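Local coordinates for translation initiation factor eIF2 assembly protein (Schizosaccharomyces pombe, PDB 4ZGP) that acts as an ATP-dependent chaperone of eIF2, binding the gamma subunit so that it can assemble with the alpha and beta subunits, at residues A56-Y61 / E140-L145; K201-F206 / K226-L231; E219-Y224 / P286-I291. One frame throughout, in Å; residues are numbered along the deposited sequence. Where two conformers were deposited one is given.

Interaction 1 of 3, residues A56-Y61 / E140-L145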
# COMPACT_ATOMS: atom_id res chain seq x y z
N ALA A 56 -14.63 -3.22 16.80
CA ALA A 56 -13.78 -3.59 17.93
C ALA A 56 -13.57 -5.10 18.06
O ALA A 56 -12.49 -5.54 18.47
CB ALA A 56 -14.36 -3.04 19.22
N THR A 57 -14.58 -5.91 17.72
CA THR A 57 -14.41 -7.35 17.84
C THR A 57 -13.43 -7.86 16.79
O THR A 57 -12.70 -8.82 17.02
CB THR A 57 -15.74 -8.13 17.73
OG1 THR A 57 -16.30 -7.97 16.42
CG2 THR A 57 -16.73 -7.62 18.77
N VAL A 58 -13.41 -7.20 15.63
CA VAL A 58 -12.43 -7.52 14.60
C VAL A 58 -11.02 -7.17 15.10
O VAL A 58 -10.08 -7.97 14.99
CB VAL A 58 -12.73 -6.78 13.27
CG1 VAL A 58 -11.54 -6.86 12.31
CG2 VAL A 58 -13.97 -7.36 12.60
N LEU A 59 -10.90 -5.98 15.67
CA LEU A 59 -9.63 -5.50 16.21
C LEU A 59 -9.10 -6.46 17.26
O LEU A 59 -7.91 -6.78 17.28
CB LEU A 59 -9.83 -4.10 16.79
CG LEU A 59 -8.63 -3.19 17.05
CD1 LEU A 59 -7.71 -3.18 15.86
CD2 LEU A 59 -9.13 -1.79 17.35
N LYS A 60 -10.00 -6.94 18.10
CA LYS A 60 -9.65 -7.86 19.18
C LYS A 60 -9.10 -9.18 18.61
O LYS A 60 -8.07 -9.68 19.05
CB LYS A 60 -10.87 -8.10 20.07
CG LYS A 60 -10.58 -8.64 21.47
CD LYS A 60 -10.55 -10.16 21.49
CE LYS A 60 -10.80 -10.69 22.90
NZ LYS A 60 -9.84 -10.12 23.89
N TYR A 61 -9.80 -9.72 17.62
CA TYR A 61 -9.39 -10.94 16.94
C TYR A 61 -8.02 -10.82 16.26
O TYR A 61 -7.24 -11.77 16.26
CB TYR A 61 -10.46 -11.33 15.92
CG TYR A 61 -10.13 -12.46 14.98
CD1 TYR A 61 -10.44 -13.78 15.30
CD2 TYR A 61 -9.56 -12.21 13.74
CE1 TYR A 61 -10.16 -14.81 14.43
CE2 TYR A 61 -9.27 -13.23 12.87
CZ TYR A 61 -9.58 -14.53 13.21
OH TYR A 61 -9.29 -15.54 12.33
N GLU A 140 -11.76 -15.60 5.18
CA GLU A 140 -10.52 -15.48 4.44
C GLU A 140 -9.84 -14.13 4.70
O GLU A 140 -8.63 -14.07 4.91
CB GLU A 140 -10.77 -15.68 2.95
CG GLU A 140 -10.90 -17.14 2.56
CD GLU A 140 -11.19 -17.32 1.09
OE1 GLU A 140 -11.96 -16.51 0.53
OE2 GLU A 140 -10.65 -18.27 0.49
N VAL A 141 -10.63 -13.07 4.69
CA VAL A 141 -10.11 -11.74 5.01
C VAL A 141 -9.42 -11.74 6.38
O VAL A 141 -8.28 -11.30 6.52
CB VAL A 141 -11.23 -10.68 4.99
CG1 VAL A 141 -10.83 -9.44 5.78
CG2 VAL A 141 -11.62 -10.35 3.54
N LEU A 142 -10.11 -12.28 7.37
CA LEU A 142 -9.65 -12.23 8.75
C LEU A 142 -8.43 -13.11 8.98
O LEU A 142 -7.51 -12.74 9.71
CB LEU A 142 -10.79 -12.65 9.70
CG LEU A 142 -11.94 -11.64 9.80
CD1 LEU A 142 -13.18 -12.24 10.45
CD2 LEU A 142 -11.48 -10.42 10.57
N LEU A 143 -8.42 -14.27 8.35
CA LEU A 143 -7.30 -15.19 8.50
C LEU A 143 -6.04 -14.55 7.93
O LEU A 143 -4.97 -14.56 8.55
CB LEU A 143 -7.63 -16.53 7.83
CG LEU A 143 -6.75 -17.74 8.08
CD1 LEU A 143 -7.62 -18.98 8.24
CD2 LEU A 143 -5.84 -17.92 6.90
N LEU A 144 -6.18 -13.95 6.75
CA LEU A 144 -5.04 -13.32 6.09
C LEU A 144 -4.50 -12.13 6.91
O LEU A 144 -3.29 -11.99 7.10
CB LEU A 144 -5.43 -12.88 4.68
CG LEU A 144 -4.36 -12.33 3.73
CD1 LEU A 144 -3.23 -13.34 3.49
CD2 LEU A 144 -5.01 -11.94 2.41
N LEU A 145 -5.40 -11.30 7.41
CA LEU A 145 -4.97 -10.15 8.21
C LEU A 145 -4.33 -10.56 9.52
O LEU A 145 -3.37 -9.93 9.97
CB LEU A 145 -6.15 -9.22 8.50
CG LEU A 145 -6.77 -8.51 7.29
CD1 LEU A 145 -7.95 -7.66 7.75
CD2 LEU A 145 -5.73 -7.65 6.58
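Leu142 meets both Tyr61 and Val58, and nearly all of this helix-helix contact lies among these three residues. The side chain of Leu142 points from helix 138-146 toward helix 56-62. Its CB lies 3.6 Å from CE2 of the Tyr61 ring and approaches the ring obliquely. Its CD2 reaches further and touches CG1 of Val58 at 4.0 Å, the two side chains crossing at about a right angle. The same methyl, Leu142 CD2, is 4.1 Å from Tyr61 CD2, so it touches both residues of the other helix. Tyr61 has its CG anti to the backbone N (chi1 172°), and this sends the ring across to the other helix. There the backbone O of Leu142 lies at the ring edge, in its plane, 3.7 Å from CE2. The short helical segments run 43° from parallel, with axes 11.0 Å apart. Helix 95-107 packs against both sides: Ala97 touches Val58, and Ile98 touches Leu142. Tyr92 meets the Tyr61 ring edge-to-face. The contact therefore belongs to a three-helix cluster within the D123 family region. Its chemistry is apolar: the two helices are held here by shape and burial, and not by polar bonds between them.

Interaction 2 of 3, residues K201-F206 / K226-L231; sequences KRLIAF and KLISDL
Ile228 presents two different methyls to strand 202-208, one to Phe206 and one to Leu203. Its CD1 stands over the face of the Phe206 ring. The distance from Ile228 CD1 to the ring centroid is 3.6 Å, and the approach is 13° off the ring normal, a clear CH-pi contact. The nearest ring atoms are Phe206 CD1 and CE1, both 3.6 Å from that methyl. Phe206 CG lies between the backbone N and the carbonyl carbon (chi1 72°), which directs the ring toward the helix. Ile221 and Glu225 of helix 221-233 also touch Phe206.

This is helix-on-sheet packing in the ATP-grasp fold. Helix 221-233 lies against the mixed five-stranded sheet, where Cys196 of strand 193-199 touches Leu203, Phe206 and Ile228. Phe245 and Ile249 of strand 243-250 also touch Ile228.

The branching of Ile228 explains how it serves two partners. CG1 is anti to the carbonyl carbon (chi1 -68°) and carries CD1 to the phenylalanine. CG2 leaves on the other branch and meets Leu203 CD2 at 3.9 Å. The leucine and isoleucine side chains cross at about a right angle. Leu203 also touches Leu232, one helical turn further on.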
# COMPACT_ATOMS: atom_id res chain seq x y z
N LYS A 201 8.35 17.12 -4.70
CA LYS A 201 7.31 17.04 -5.71
C LYS A 201 7.81 16.66 -7.10
O LYS A 201 7.10 16.81 -8.10
CB LYS A 201 6.54 18.37 -5.79
CG LYS A 201 5.74 18.69 -4.55
CD LYS A 201 4.82 17.52 -4.18
CE LYS A 201 3.67 17.96 -3.27
NZ LYS A 201 2.87 16.78 -2.83
N ARG A 202 9.02 16.13 -7.18
CA ARG A 202 9.51 15.68 -8.46
C ARG A 202 9.80 14.16 -8.44
O ARG A 202 10.19 13.61 -7.42
CB ARG A 202 10.76 16.47 -8.85
CG ARG A 202 10.45 17.96 -9.09
CD ARG A 202 11.71 18.81 -9.20
NE ARG A 202 12.64 18.29 -10.19
CZ ARG A 202 12.54 18.50 -11.50
NH1 ARG A 202 11.53 19.23 -11.98
NH2 ARG A 202 13.43 17.98 -12.33
N LEU A 203 9.58 13.51 -9.57
CA LEU A 203 9.88 12.10 -9.71
C LEU A 203 11.38 11.89 -9.92
O LEU A 203 11.89 12.18 -11.00
CB LEU A 203 9.11 11.52 -10.88
CG LEU A 203 9.29 10.03 -11.17
CD1 LEU A 203 8.57 9.20 -10.13
CD2 LEU A 203 8.75 9.71 -12.57
N ILE A 204 12.05 11.38 -8.90
CA ILE A 204 13.50 11.22 -8.97
C ILE A 204 13.91 9.82 -9.41
O ILE A 204 15.03 9.62 -9.90
CB ILE A 204 14.16 11.55 -7.63
CG1 ILE A 204 13.62 10.64 -6.52
CG2 ILE A 204 13.94 13.02 -7.29
CD1 ILE A 204 14.40 10.68 -5.23
N ALA A 205 13.01 8.85 -9.24
CA ALA A 205 13.34 7.45 -9.51
C ALA A 205 12.10 6.59 -9.52
O ALA A 205 11.14 6.88 -8.82
CB ALA A 205 14.30 6.91 -8.46
N PHE A 206 12.14 5.50 -10.29
CA PHE A 206 11.15 4.44 -10.12
C PHE A 206 11.73 3.12 -10.58
O PHE A 206 12.68 3.07 -11.37
CB PHE A 206 9.82 4.74 -10.86
CG PHE A 206 9.87 4.65 -12.37
CD1 PHE A 206 9.62 3.44 -13.04
CD2 PHE A 206 10.08 5.78 -13.14
CE1 PHE A 206 9.63 3.37 -14.41
CE2 PHE A 206 10.08 5.71 -14.54
CZ PHE A 206 9.85 4.51 -15.18
N LYS A 226 6.31 8.10 -19.08
CA LYS A 226 5.36 9.17 -19.38
C LYS A 226 4.06 8.97 -18.61
O LYS A 226 3.51 9.91 -18.07
CB LYS A 226 5.08 9.26 -20.89
CG LYS A 226 3.96 10.20 -21.26
CD LYS A 226 4.23 11.64 -20.83
CE LYS A 226 3.35 12.64 -21.58
NZ LYS A 226 1.92 12.21 -21.66
N LEU A 227 3.57 7.74 -18.57
CA LEU A 227 2.34 7.46 -17.82
C LEU A 227 2.51 7.69 -16.30
O LEU A 227 1.59 8.18 -15.64
CB LEU A 227 1.87 6.03 -18.07
CG LEU A 227 1.39 5.75 -19.49
CD1 LEU A 227 1.05 4.27 -19.65
CD2 LEU A 227 0.20 6.64 -19.85
N ILE A 228 3.68 7.36 -15.77
CA ILE A 228 3.97 7.59 -14.34
C ILE A 228 4.08 9.09 -14.05
O ILE A 228 3.55 9.57 -13.04
CB ILE A 228 5.25 6.86 -13.90
CG1 ILE A 228 5.00 5.34 -13.94
CG2 ILE A 228 5.69 7.27 -12.50
CD1 ILE A 228 6.24 4.45 -13.71
N SER A 229 4.78 9.81 -14.92
CA SER A 229 4.92 11.27 -14.83
C SER A 229 3.55 11.95 -14.86
O SER A 229 3.25 12.86 -14.08
CB SER A 229 5.79 11.76 -16.00
OG SER A 229 6.13 13.12 -15.87
N ASP A 230 2.72 11.51 -15.80
CA ASP A 230 1.37 12.06 -15.92
C ASP A 230 0.53 11.81 -14.67
O ASP A 230 -0.22 12.68 -14.23
CB ASP A 230 0.66 11.48 -17.14
CG ASP A 230 1.18 12.04 -18.45
OD1 ASP A 230 1.90 13.08 -18.44
OD2 ASP A 230 0.87 11.44 -19.50
N LEU A 231 0.64 10.61 -14.11
CA LEU A 231 -0.09 10.31 -12.87
C LEU A 231 0.38 11.23 -11.73
O LEU A 231 -0.43 11.77 -10.99
CB LEU A 231 0.07 8.83 -12.47
CG LEU A 231 -0.60 8.38 -11.18
CD1 LEU A 231 -2.08 8.73 -11.22
CD2 LEU A 231 -0.44 6.88 -10.95

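Interaction 3 of 3, residues E219-Y224 / P286-I291; sequences ENIDCY and PEIRLI
Ile221 makes every close side-chain contact of segment 219-224 with segment 286-291, touching Ile288 and Leu290. It follows Asn220, which occupies the N-cap position of helix 221-233, although the asparagine side chain makes no capping bond. Its ND2 is instead hydrogen-bonded to the backbone O of Phe216. Ile221 then turns its side chain toward the strand. CG1 is anti to the backbone N (chi1 -160°) and carries CD1 out to where it meets both partners. Ile221 CD1 lies 3.7 Å from Ile288 CG2, and Ile221 CG1 is equally close to that methyl. The other branch of Ile288 also takes part, with its CD1 4.0 Å from Ile221 CG1. The two isoleucines slide past each other in opposite directions. With Leu290 the approach is tip to tip, Ile221 CD1 meeting Leu290 CD2 at 4.0 Å.

The start of the helix is thereby packed on the mixed sheet of this ATP-grasp protein at its outermost strand, 287-289. That strand pairs in parallel with strand 202-208. Phe206 of the neighbouring strand touches Ile288. With an alanine in place of Ile221, Ile288 CG2 and Leu290 CD2 would probably lose their shared partner, and the hold of the helix start on the strand would weaken.

Further along, Tyr224 closes the first helical turn, its backbone N bonded to Asn220 O at 3.1 Å. Its ring turns to other neighbours, meeting that of Phe194 and packing on Phe216 and Leu217 of helix 216-219.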
# COMPACT_ATOMS: atom_id res chain seq x y z
N GLU A 219 11.85 -2.24 -23.83
CA GLU A 219 11.41 -1.69 -25.09
C GLU A 219 10.36 -0.59 -24.92
O GLU A 219 10.15 0.24 -25.82
CB GLU A 219 10.86 -2.83 -25.97
CG GLU A 219 11.45 -4.22 -25.62
CD GLU A 219 10.73 -5.39 -26.31
OE1 GLU A 219 9.49 -5.31 -26.51
OE2 GLU A 219 11.40 -6.40 -26.66
N ASN A 220 9.71 -0.57 -23.76
CA ASN A 220 8.56 0.31 -23.56
C ASN A 220 8.73 1.28 -22.39
O ASN A 220 7.76 1.88 -21.93
CB ASN A 220 7.31 -0.53 -23.37
CG ASN A 220 6.95 -1.30 -24.62
OD1 ASN A 220 6.33 -0.74 -25.53
ND2 ASN A 220 7.38 -2.56 -24.70
N ILE A 221 9.98 1.49 -21.97
CA ILE A 221 10.23 2.22 -20.74
C ILE A 221 9.85 3.70 -20.85
O ILE A 221 9.39 4.28 -19.87
CB ILE A 221 11.72 2.06 -20.28
CG1 ILE A 221 11.85 2.38 -18.79
CG2 ILE A 221 12.68 2.87 -21.14
CD1 ILE A 221 10.87 1.59 -17.91
N ASP A 222 9.99 4.31 -22.02
CA ASP A 222 9.62 5.72 -22.18
C ASP A 222 8.10 5.89 -22.04
O ASP A 222 7.62 6.87 -21.48
CB ASP A 222 10.10 6.28 -23.52
CG ASP A 222 11.62 6.30 -23.63
OD1 ASP A 222 12.30 6.60 -22.63
OD2 ASP A 222 12.15 6.02 -24.73
N CYS A 223 7.36 4.92 -22.55
CA CYS A 223 5.91 4.92 -22.42
C CYS A 223 5.52 4.81 -20.94
O CYS A 223 4.70 5.60 -20.45
CB CYS A 223 5.29 3.78 -23.23
SG CYS A 223 3.49 3.74 -23.23
N TYR A 224 6.13 3.87 -20.22
CA TYR A 224 5.84 3.73 -18.78
C TYR A 224 6.19 5.00 -18.02
O TYR A 224 5.42 5.44 -17.17
CB TYR A 224 6.60 2.54 -18.17
CG TYR A 224 6.01 1.20 -18.56
CD1 TYR A 224 4.74 0.85 -18.14
CD2 TYR A 224 6.73 0.29 -19.33
CE1 TYR A 224 4.18 -0.37 -18.49
CE2 TYR A 224 6.17 -0.93 -19.69
CZ TYR A 224 4.90 -1.25 -19.26
OH TYR A 224 4.32 -2.46 -19.60
N PRO A 286 14.22 10.93 -14.36
CA PRO A 286 14.32 10.07 -13.18
C PRO A 286 15.25 8.90 -13.45
O PRO A 286 15.39 8.50 -14.61
CB PRO A 286 12.88 9.57 -13.01
CG PRO A 286 12.35 9.52 -14.41
CD PRO A 286 12.95 10.75 -15.08
N GLU A 287 15.84 8.34 -12.40
CA GLU A 287 16.54 7.07 -12.53
C GLU A 287 15.52 5.96 -12.68
O GLU A 287 14.54 5.93 -11.96
CB GLU A 287 17.42 6.77 -11.32
CG GLU A 287 18.76 7.47 -11.36
CD GLU A 287 19.76 6.86 -10.38
OE1 GLU A 287 19.75 5.63 -10.18
OE2 GLU A 287 20.55 7.63 -9.80
N ILE A 288 15.77 5.03 -13.60
CA ILE A 288 14.83 3.93 -13.80
C ILE A 288 15.55 2.61 -13.66
O ILE A 288 16.57 2.38 -14.31
CB ILE A 288 14.19 4.03 -15.17
CG1 ILE A 288 13.49 5.38 -15.33
CG2 ILE A 288 13.23 2.85 -15.39
CD1 ILE A 288 13.03 5.67 -16.75
N ARG A 289 15.06 1.74 -12.78
CA ARG A 289 15.67 0.42 -12.67
C ARG A 289 14.69 -0.71 -12.90
O ARG A 289 13.58 -0.70 -12.38
CB ARG A 289 16.34 0.24 -11.32
CG ARG A 289 17.54 1.13 -11.18
CD ARG A 289 18.23 0.97 -9.87
NE ARG A 289 19.25 2.00 -9.75
CZ ARG A 289 19.97 2.23 -8.66
NH1 ARG A 289 19.81 1.47 -7.59
NH2 ARG A 289 20.87 3.21 -8.67
N LEU A 290 15.12 -1.68 -13.68
CA LEU A 290 14.32 -2.86 -13.95
C LEU A 290 15.12 -4.07 -13.52
O LEU A 290 16.34 -3.99 -13.39
CB LEU A 290 13.99 -2.97 -15.45
CG LEU A 290 13.44 -1.70 -16.08
CD1 LEU A 290 13.36 -1.83 -17.60
CD2 LEU A 290 12.07 -1.40 -15.46
N ILE A 291 14.44 -5.19 -13.28
CA ILE A 291 15.12 -6.43 -12.94
C ILE A 291 15.97 -6.88 -14.14
O ILE A 291 15.47 -6.96 -15.26
CB ILE A 291 14.11 -7.53 -12.55
CG1 ILE A 291 13.35 -7.12 -11.28
CG2 ILE A 291 14.80 -8.88 -12.37
CD1 ILE A 291 14.19 -7.18 -10.01

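Overall arrangement
Interaction 1 comes first along the chain and closes before the other two open. It lies on the opposite side of the chain's centre, its centre about 36 Å from that of interaction 2 and about 39 Å from that of interaction 3. Interactions 2 and 3 are neighbours, with centres about 11 Å apart, and their segments alternate in sequence. Both use helix 221-233, and their strands 202-208 and 287-289 are adjacent in the mixed sheet. Probable backbone hydrogen bonds join Ile204 and Phe206 to Glu287. One helix is thus packed on two joined strands, whereas interaction 1 joins two helices in a distant part of this ATP-binding protein.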